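Local coordinates for protein GH62 arabinofuranosidase (Podospora anserina, PDB 4N4B) that probably hydrolyses terminal alpha-L-arabinofuranosyl side groups of xylan as a secreted, calcium-containing glycoside hydrolase of family 62 with a beta-propeller fold, at residues 53-57 with 58-62; 107-111 with 112-116; 151-154 with 155-158. All coordinates share one frame; numbering follows the deposited sequence. Where two conformers were deposited one is given.

Contact 1 (53-57 with 58-62); sequences ILING and THHVF
Ile55 and Thr58 exchange two backbone hydrogen bonds across a tight hairpin: Ile55 N reaches Thr58 O at 2.8 Å, and Thr58 N returns to Ile55 O. Two residues further from the turn, Ile53 and His60 form a second such pair, with His60 N to Ile53 O at 2.9 Å. Asn56 and Gly57 are the two central residues of the type I' turn from Ile55 to Thr58, a connection that suits the twist of a beta hairpin. A water bridges the turn, donating to Asn56 O at 2.6 Å and lying 2.8 Å from Thr58 OG1. In the non-hydrogen-bonded pair between the rungs, Leu54 lays CD1 over the middle of the His59 imidazole, 3.7 Å from its centroid and only 4° off the normal. Leu54 CG, anti to the backbone N (chi1 179°) and beside the carbonyl carbon, carries the branch across to this ring. Replacing His59 by an alanine is likely to leave the Leu54 methyl without its flat partner, and Phe78 without both its ring stack and the ND1 bond to its carbonyl. On the other sheet face Ile53 CG1 packs against His60 CB at 4.0 Å. The hairpin pairs strands 46-55 and 58-67; beyond it, strand 70-78 supplies Phe78, while strand 115-121 packs against the face of Ile53 and Ile55.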
loop_
_atom_site.group_PDB
_atom_site.type_symbol
_atom_site.label_atom_id
_atom_site.label_comp_id
_atom_site.label_asym_id
_atom_site.label_seq_id
_atom_site.Cartn_x
_atom_site.Cartn_y
_atom_site.Cartn_z
ATOM N N ILE A 53 3.123 -7.854 6.544
ATOM C CA ILE A 53 3.477 -9.278 6.300
ATOM C C ILE A 53 3.372 -9.994 7.608
ATOM O O ILE A 53 3.352 -9.471 8.663
ATOM C CB ILE A 53 4.836 -9.459 5.588
ATOM C CG1 ILE A 53 5.923 -9.042 6.495
ATOM C CG2 ILE A 53 4.891 -8.770 4.263
ATOM C CD1 ILE A 53 7.323 -9.355 5.977
ATOM N N LEU A 54 3.210 -11.324 7.442
ATOM C CA LEU A 54 3.001 -12.276 8.540
ATOM C C LEU A 54 4.028 -13.382 8.381
ATOM O O LEU A 54 4.115 -13.999 7.362
ATOM C CB LEU A 54 1.581 -12.816 8.528
ATOM C CG LEU A 54 1.202 -13.838 9.597
ATOM C CD1 LEU A 54 1.415 -13.315 10.954
ATOM C CD2 LEU A 54 -0.243 -14.272 9.422
ATOM N N ILE A 55 4.833 -13.557 9.405
ATOM C CA ILE A 55 5.924 -14.611 9.401
ATOM C C ILE A 55 5.687 -15.445 10.682
ATOM O O ILE A 55 5.891 -15.002 11.782
ATOM C CB ILE A 55 7.278 -13.992 9.445
ATOM C CG1 ILE A 55 7.490 -12.994 8.262
ATOM C CG2 ILE A 55 8.360 -15.096 9.432
ATOM C CD1 ILE A 55 8.788 -12.239 8.318
ATOM N N ASN A 56 5.215 -16.648 10.445
ATOM C CA ASN A 56 5.004 -17.634 11.522
ATOM C C ASN A 56 4.300 -17.052 12.764
ATOM O O ASN A 56 4.802 -17.171 13.903
ATOM C CB ASN A 56 6.359 -18.304 11.821
ATOM C CG ASN A 56 6.826 -19.167 10.652
ATOM O OD1 ASN A 56 6.011 -19.713 9.918
ATOM N ND2 ASN A 56 8.096 -19.170 10.399
ATOM N N GLY A 57 3.205 -16.367 12.532
ATOM C CA GLY A 57 2.420 -15.830 13.632
ATOM C C GLY A 57 2.742 -14.402 14.053
ATOM O O GLY A 57 1.940 -13.787 14.780
ATOM N N THR A 58 3.847 -13.863 13.547
ATOM C CA THR A 58 4.256 -12.531 13.900
ATOM C C THR A 58 3.965 -11.607 12.613
ATOM O O THR A 58 4.506 -11.758 11.574
ATOM C CB THR A 58 5.715 -12.365 14.266
ATOM O OG1 THR A 58 5.911 -13.147 15.483
ATOM C CG2 THR A 58 6.094 -10.968 14.576
ATOM N N HIS A 59 3.156 -10.555 12.907
ATOM C CA HIS A 59 2.932 -9.501 11.892
ATOM C C HIS A 59 3.978 -8.431 12.028
ATOM O O HIS A 59 4.371 -8.021 13.094
ATOM C CB HIS A 59 1.579 -8.798 12.161
ATOM C CG HIS A 59 0.388 -9.681 12.001
ATOM N ND1 HIS A 59 -0.117 -10.405 13.077
ATOM C CD2 HIS A 59 -0.453 -10.005 10.935
ATOM C CE1 HIS A 59 -1.189 -11.088 12.688
ATOM N NE2 HIS A 59 -1.417 -10.872 11.412
ATOM N N HIS A 60 4.453 -7.966 10.884
ATOM C CA HIS A 60 5.371 -6.865 10.751
ATOM C C HIS A 60 4.692 -5.793 9.895
ATOM O O HIS A 60 4.282 -6.091 8.764
ATOM C CB HIS A 60 6.671 -7.359 9.990
ATOM C CG HIS A 60 7.451 -8.353 10.809
ATOM N ND1 HIS A 60 7.302 -9.720 10.757
ATOM C CD2 HIS A 60 8.379 -8.054 11.688
ATOM C CE1 HIS A 60 8.196 -10.241 11.618
ATOM N NE2 HIS A 60 8.830 -9.245 12.211
ATOM N N VAL A 61 4.615 -4.581 10.457
ATOM C CA VAL A 61 3.952 -3.447 9.772
ATOM C C VAL A 61 4.849 -2.348 9.681
ATOM O O VAL A 61 5.524 -1.892 10.610
ATOM C CB VAL A 61 2.655 -3.073 10.514
ATOM C CG1 VAL A 61 1.905 -1.971 9.750
ATOM C CG2 VAL A 61 1.737 -4.260 10.673
ATOM N N PHE A 62 4.808 -1.662 8.478
ATOM C CA PHE A 62 5.380 -0.331 8.322
ATOM C C PHE A 62 4.257 0.594 7.859
ATOM O O PHE A 62 3.413 0.204 7.096
ATOM C CB PHE A 62 6.572 -0.268 7.319
ATOM C CG PHE A 62 7.671 -1.223 7.683
ATOM C CD1 PHE A 62 7.591 -2.605 7.432
ATOM C CD2 PHE A 62 8.799 -0.729 8.230
ATOM C CE1 PHE A 62 8.668 -3.424 7.843
ATOM C CE2 PHE A 62 9.888 -1.560 8.576
ATOM C CZ PHE A 62 9.792 -2.895 8.327
HETATM O O HOH W 1 5.169 -15.788 16.019
#

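Contact 2 (107-111 with 112-116)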
loop_
_atom_site.group_PDB
_atom_site.type_symbol
_atom_site.label_atom_id
_atom_site.label_comp_id
_atom_site.label_asym_id
_atom_site.label_seq_id
_atom_site.Cartn_x
_atom_site.Cartn_y
_atom_site.Cartn_z
ATOM N N VAL A 107 6.981 -3.363 2.005
ATOM C CA VAL A 107 8.065 -4.271 2.393
ATOM C C VAL A 107 7.987 -5.609 1.718
ATOM O O VAL A 107 6.931 -6.186 1.622
ATOM C CB VAL A 107 8.131 -4.424 3.934
ATOM C CG1 VAL A 107 6.994 -5.205 4.516
ATOM C CG2 VAL A 107 9.483 -5.013 4.387
ATOM N N PHE A 108 9.144 -6.136 1.329
ATOM C CA PHE A 108 9.257 -7.509 0.790
ATOM C C PHE A 108 10.686 -7.959 0.900
ATOM O O PHE A 108 11.626 -7.182 0.937
ATOM C CB PHE A 108 8.739 -7.576 -0.682
ATOM C CG PHE A 108 9.448 -6.672 -1.609
ATOM C CD1 PHE A 108 10.556 -7.021 -2.337
ATOM C CD2 PHE A 108 8.939 -5.377 -1.823
ATOM C CE1 PHE A 108 11.195 -6.146 -3.192
ATOM C CE2 PHE A 108 9.595 -4.472 -2.636
ATOM C CZ PHE A 108 10.728 -4.866 -3.305
ATOM N N TRP A 109 10.823 -9.296 0.906
ATOM C CA TRP A 109 12.178 -9.932 0.817
ATOM C C TRP A 109 12.577 -10.032 -0.629
ATOM O O TRP A 109 11.818 -10.553 -1.435
ATOM C CB TRP A 109 12.052 -11.334 1.434
ATOM C CG TRP A 109 13.311 -12.179 1.406
ATOM C CD1 TRP A 109 13.431 -13.315 0.642
ATOM C CD2 TRP A 109 14.479 -11.994 2.139
ATOM N NE1 TRP A 109 14.633 -13.854 0.927
ATOM C CE2 TRP A 109 15.331 -13.122 1.813
ATOM C CE3 TRP A 109 14.896 -11.102 3.080
ATOM C CZ2 TRP A 109 16.525 -13.326 2.478
ATOM C CZ3 TRP A 109 16.137 -11.264 3.705
ATOM C CH2 TRP A 109 16.963 -12.371 3.332
ATOM N N PHE A 110 13.760 -9.543 -0.967
ATOM C CA PHE A 110 14.229 -9.667 -2.379
ATOM C C PHE A 110 15.254 -10.810 -2.377
ATOM O O PHE A 110 16.421 -10.658 -1.946
ATOM C CB PHE A 110 14.809 -8.381 -2.860
ATOM C CG PHE A 110 15.156 -8.427 -4.325
ATOM C CD1 PHE A 110 14.191 -8.513 -5.272
ATOM C CD2 PHE A 110 16.500 -8.359 -4.752
ATOM C CE1 PHE A 110 14.490 -8.588 -6.621
ATOM C CE2 PHE A 110 16.802 -8.438 -6.064
ATOM C CZ PHE A 110 15.836 -8.602 -7.009
ATOM N N ALA A 111 14.731 -11.941 -2.801
ATOM C CA ALA A 111 15.507 -13.201 -2.648
ATOM C C ALA A 111 16.862 -13.179 -3.384
ATOM O O ALA A 111 17.828 -13.590 -2.721
ATOM C CB ALA A 111 14.609 -14.357 -3.055
ATOM N N PRO A 112 17.001 -12.539 -4.508
ATOM C CA PRO A 112 18.366 -12.511 -5.145
ATOM C C PRO A 112 19.418 -11.866 -4.333
ATOM O O PRO A 112 20.591 -12.068 -4.543
ATOM C CB PRO A 112 18.089 -11.830 -6.519
ATOM C CG PRO A 112 16.648 -12.170 -6.805
ATOM C CD PRO A 112 15.989 -12.092 -5.445
ATOM N N HIS A 113 19.093 -10.906 -3.448
ATOM C CA HIS A 113 20.039 -10.199 -2.692
ATOM C C HIS A 113 20.102 -10.619 -1.194
ATOM O O HIS A 113 20.957 -10.116 -0.456
ATOM C CB HIS A 113 19.733 -8.699 -2.710
ATOM C CG HIS A 113 19.947 -8.063 -4.038
ATOM N ND1 HIS A 113 19.555 -6.789 -4.340
ATOM C CD2 HIS A 113 20.530 -8.563 -5.180
ATOM C CE1 HIS A 113 19.943 -6.479 -5.572
ATOM N NE2 HIS A 113 20.597 -7.536 -6.074
ATOM N N LYS A 114 19.174 -11.452 -0.797
ATOM C CA LYS A 114 18.977 -11.817 0.565
ATOM C C LYS A 114 18.971 -10.604 1.511
ATOM O O LYS A 114 19.596 -10.405 2.497
ATOM C CB LYS A 114 20.082 -12.792 1.048
ATOM C CG LYS A 114 19.912 -14.118 0.331
ATOM C CD LYS A 114 21.076 -14.962 0.866
ATOM C CE LYS A 114 21.547 -16.065 -0.082
ATOM N NZ LYS A 114 20.452 -17.001 -0.440
ATOM N N LEU A 115 18.107 -9.644 1.086
ATOM C CA LEU A 115 17.852 -8.380 1.804
ATOM C C LEU A 115 16.368 -8.100 1.693
ATOM O O LEU A 115 15.679 -8.370 0.716
ATOM C CB LEU A 115 18.554 -7.210 1.167
ATOM C CG LEU A 115 20.075 -7.109 1.277
ATOM C CD1 LEU A 115 20.603 -5.995 0.385
ATOM C CD2 LEU A 115 20.555 -6.991 2.710
ATOM N N TRP A 116 15.870 -7.541 2.838
ATOM C CA TRP A 116 14.549 -6.921 2.757
ATOM C C TRP A 116 14.721 -5.545 2.102
ATOM O O TRP A 116 15.656 -4.815 2.383
ATOM C CB TRP A 116 14.041 -6.693 4.186
ATOM C CG TRP A 116 13.846 -7.959 5.003
ATOM C CD1 TRP A 116 14.750 -8.514 5.823
ATOM C CD2 TRP A 116 12.688 -8.800 4.987
ATOM N NE1 TRP A 116 14.211 -9.675 6.350
ATOM C CE2 TRP A 116 12.959 -9.907 5.865
ATOM C CE3 TRP A 116 11.464 -8.770 4.332
ATOM C CZ2 TRP A 116 12.006 -10.927 6.071
ATOM C CZ3 TRP A 116 10.594 -9.766 4.541
ATOM C CH2 TRP A 116 10.878 -10.854 5.380
HETATM O O HOH W 2 17.741 -16.013 -1.550
#
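Trp109 and Trp116 carry the aromatic part of this hairpin. They meet edge-to-face in a non-hydrogen-bonded pair, the six-membered ring of Trp109 directing its edge at the pyrrole face of Trp116 with centroids 4.8 Å apart and planes at 63°. The leading atom is Trp109 CE3, 3.6 Å from Trp116 CE2. A chi1 of 178° swings the Trp109 indole across the returning chain, where Leu115 N sits over one face towards the rim. A second T-shaped pair forms on the side of Phe110 and Leu115, toward the turn: the edge of Phe110 stands over the imidazole face of His113, planes at 75°, with Phe110 CE2 over the centre of the His113 ring and 3.6 Å above its plane. His113 ND1 is hydrogen-bonded to Tyr117 OH, which helps to fix the ring.

CH-pi contacts add to both groups. Pro112 CD stands over the centre of the Phe110 ring, 3.6 Å from its centroid, and Trp109 CB approaches the benzene face of Trp116.

The whole is a beta hairpin between strands 103-110 and 115-121, the first two strands of one four-stranded antiparallel blade of the propeller.

Its polar contacts are mostly backbone bonds. Phe110 N donates to Leu115 O at 2.8 Å, almost straight. In the connection His113 N bonds to Phe110 O and Lys114 N to Ala111 O. Ala111 O also accepts a hydrogen bond from a water, at 2.7 Å, and the same water accepts from Lys114 NZ at 3.1 Å.

Contact 3 (151-154 with 155-158)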
loop_
_atom_site.group_PDB
_atom_site.type_symbol
_atom_site.label_atom_id
_atom_site.label_comp_id
_atom_site.label_asym_id
_atom_site.label_seq_id
_atom_site.Cartn_x
_atom_site.Cartn_y
_atom_site.Cartn_z
ATOM N N PRO A 151 10.329 11.361 -14.122
ATOM C CA PRO A 151 10.195 11.064 -15.612
ATOM C C PRO A 151 9.367 12.128 -16.311
ATOM O O PRO A 151 8.388 12.622 -15.764
ATOM C CB PRO A 151 9.494 9.741 -15.614
ATOM C CG PRO A 151 10.069 8.990 -14.357
ATOM C CD PRO A 151 10.138 10.111 -13.336
ATOM N N LYS A 152 9.784 12.430 -17.545
ATOM C CA LYS A 152 9.031 13.436 -18.319
ATOM C C LYS A 152 7.590 13.061 -18.503
ATOM O O LYS A 152 6.791 14.010 -18.383
ATOM C CB LYS A 152 9.736 13.608 -19.664
ATOM C CG LYS A 152 9.150 14.680 -20.576
ATOM C CD LYS A 152 9.187 16.055 -19.894
ATOM C CE LYS A 152 8.835 17.205 -20.843
ATOM N NZ LYS A 152 9.295 18.452 -20.164
ATOM N N ILE A 153 7.247 11.793 -18.693
ATOM C CA ILE A 153 5.883 11.378 -18.858
ATOM C C ILE A 153 5.020 11.742 -17.641
ATOM O O ILE A 153 3.848 12.128 -17.741
ATOM C CB ILE A 153 5.695 9.965 -19.283
ATOM C CG1 ILE A 153 4.292 9.725 -19.818
ATOM C CG2 ILE A 153 6.040 9.021 -18.123
ATOM C CD1 ILE A 153 4.166 8.380 -20.512
ATOM N N ILE A 154 5.600 11.663 -16.423
ATOM C CA ILE A 154 4.849 11.993 -15.246
ATOM C C ILE A 154 4.784 13.512 -15.172
ATOM O O ILE A 154 3.728 14.060 -14.917
ATOM C CB ILE A 154 5.575 11.372 -13.987
ATOM C CG1 ILE A 154 5.540 9.881 -14.122
ATOM C CG2 ILE A 154 4.828 11.812 -12.718
ATOM C CD1 ILE A 154 6.172 9.124 -12.952
ATOM N N GLU A 155 5.857 14.274 -15.452
ATOM C CA GLU A 155 5.782 15.748 -15.433
ATOM C C GLU A 155 4.693 16.205 -16.422
ATOM O O GLU A 155 4.006 17.196 -16.111
ATOM C CB GLU A 155 7.127 16.295 -15.915
ATOM C CG GLU A 155 7.489 17.709 -15.746
ATOM C CD GLU A 155 9.028 17.675 -15.822
ATOM O OE1 GLU A 155 9.548 17.152 -16.860
ATOM O OE2 GLU A 155 9.694 17.974 -14.805
ATOM N N GLN A 156 4.547 15.530 -17.551
ATOM C CA GLN A 156 3.609 16.003 -18.596
ATOM C C GLN A 156 2.169 15.753 -18.173
ATOM O O GLN A 156 1.246 16.408 -18.659
ATOM C CB GLN A 156 3.924 15.307 -19.859
ATOM C CG GLN A 156 5.141 15.774 -20.628
ATOM C CD GLN A 156 5.491 14.760 -21.755
ATOM O OE1 GLN A 156 5.004 13.609 -21.825
ATOM N NE2 GLN A 156 6.416 15.164 -22.591
ATOM N N ASN A 157 1.898 14.808 -17.216
ATOM C CA ASN A 157 0.559 14.348 -16.969
ATOM C C ASN A 157 0.083 14.639 -15.541
ATOM O O ASN A 157 -1.109 14.530 -15.217
ATOM C CB ASN A 157 0.403 12.890 -17.229
ATOM C CG ASN A 157 0.456 12.561 -18.693
ATOM O OD1 ASN A 157 1.497 12.122 -19.287
ATOM N ND2 ASN A 157 -0.671 12.776 -19.341
ATOM N N ILE A 158 0.995 15.031 -14.665
ATOM C CA ILE A 158 0.681 15.165 -13.199
ATOM C C ILE A 158 -0.291 16.312 -12.858
ATOM O O ILE A 158 -0.974 16.292 -11.857
ATOM C CB ILE A 158 1.994 15.288 -12.412
ATOM C CG1 ILE A 158 1.772 15.315 -10.917
ATOM C CG2 ILE A 158 2.773 16.542 -12.847
ATOM C CD1 ILE A 158 2.979 14.853 -10.141
#
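Ile154 O is gripped by two backbone amides that follow it in the chain, Asn157 N at 3.0 Å and, weakly, Ile158 N at 2.9 Å. The second bond has an angle at the hydrogen of only 130°. Ile158 CB and CG2 lie close beside the same oxygen. Earlier in the turn the bonds follow the i to i+4 pattern. Glu155 N donates to Pro151 O, and Gln156 N reaches Lys152 O at 2.8 Å.

The i to i+4 bonds belong to the short helix 152-157, with Pro151 at its N-cap position. It is the one helix in a fold whose regular structure is otherwise beta strand, and it lies in the connection between strands 143-144 and 164-170, at the passage from one propeller blade to the next.

On the solvent-facing flank Lys152 and Glu155 form a long salt bridge, NZ to OE1 at 3.6 Å. The lysine chain bends at chi2 (59°), and this brings its CD to 3.2 Å from Glu155 OE1, while the glutamate stretches towards it beyond CG. The carboxylate thus meets the aliphatic part of the lysine as well as its ammonium group. Gln156 crosses the same lysine at about a right angle; its amide NE2 lies 3.4 Å from Lys152 CG and somewhat farther from CE. On the inner flank Ile154 packs on Trp163 and Tyr187, Ile153 on Ile205, and Pro151 on Trp163 and Pro203.

How the contacts relate
From the N terminus, contact 1 comes first and closes the hairpin of strands 46-55 and 58-67; contact 2 then closes that of strands 103-110 and 115-121, and contact 3, later in the chain, is made along the short helix 152-157 and closes no hairpin. The three follow in series, with none nested or crossed. Contacts 1 and 2 belong to successive sheets of the propeller and touch: Ile53 CD1 lies 3.6 Å from Trp116 CZ3, and Phe62 CE1 packs on Val107 CG2 at 3.9 Å, so the two blades are joined by apolar side chains. Contact 3 stands apart, its nearest atoms about 17 Å from contact 2, and packs instead against the sheet of strands 164-170 to 204-208.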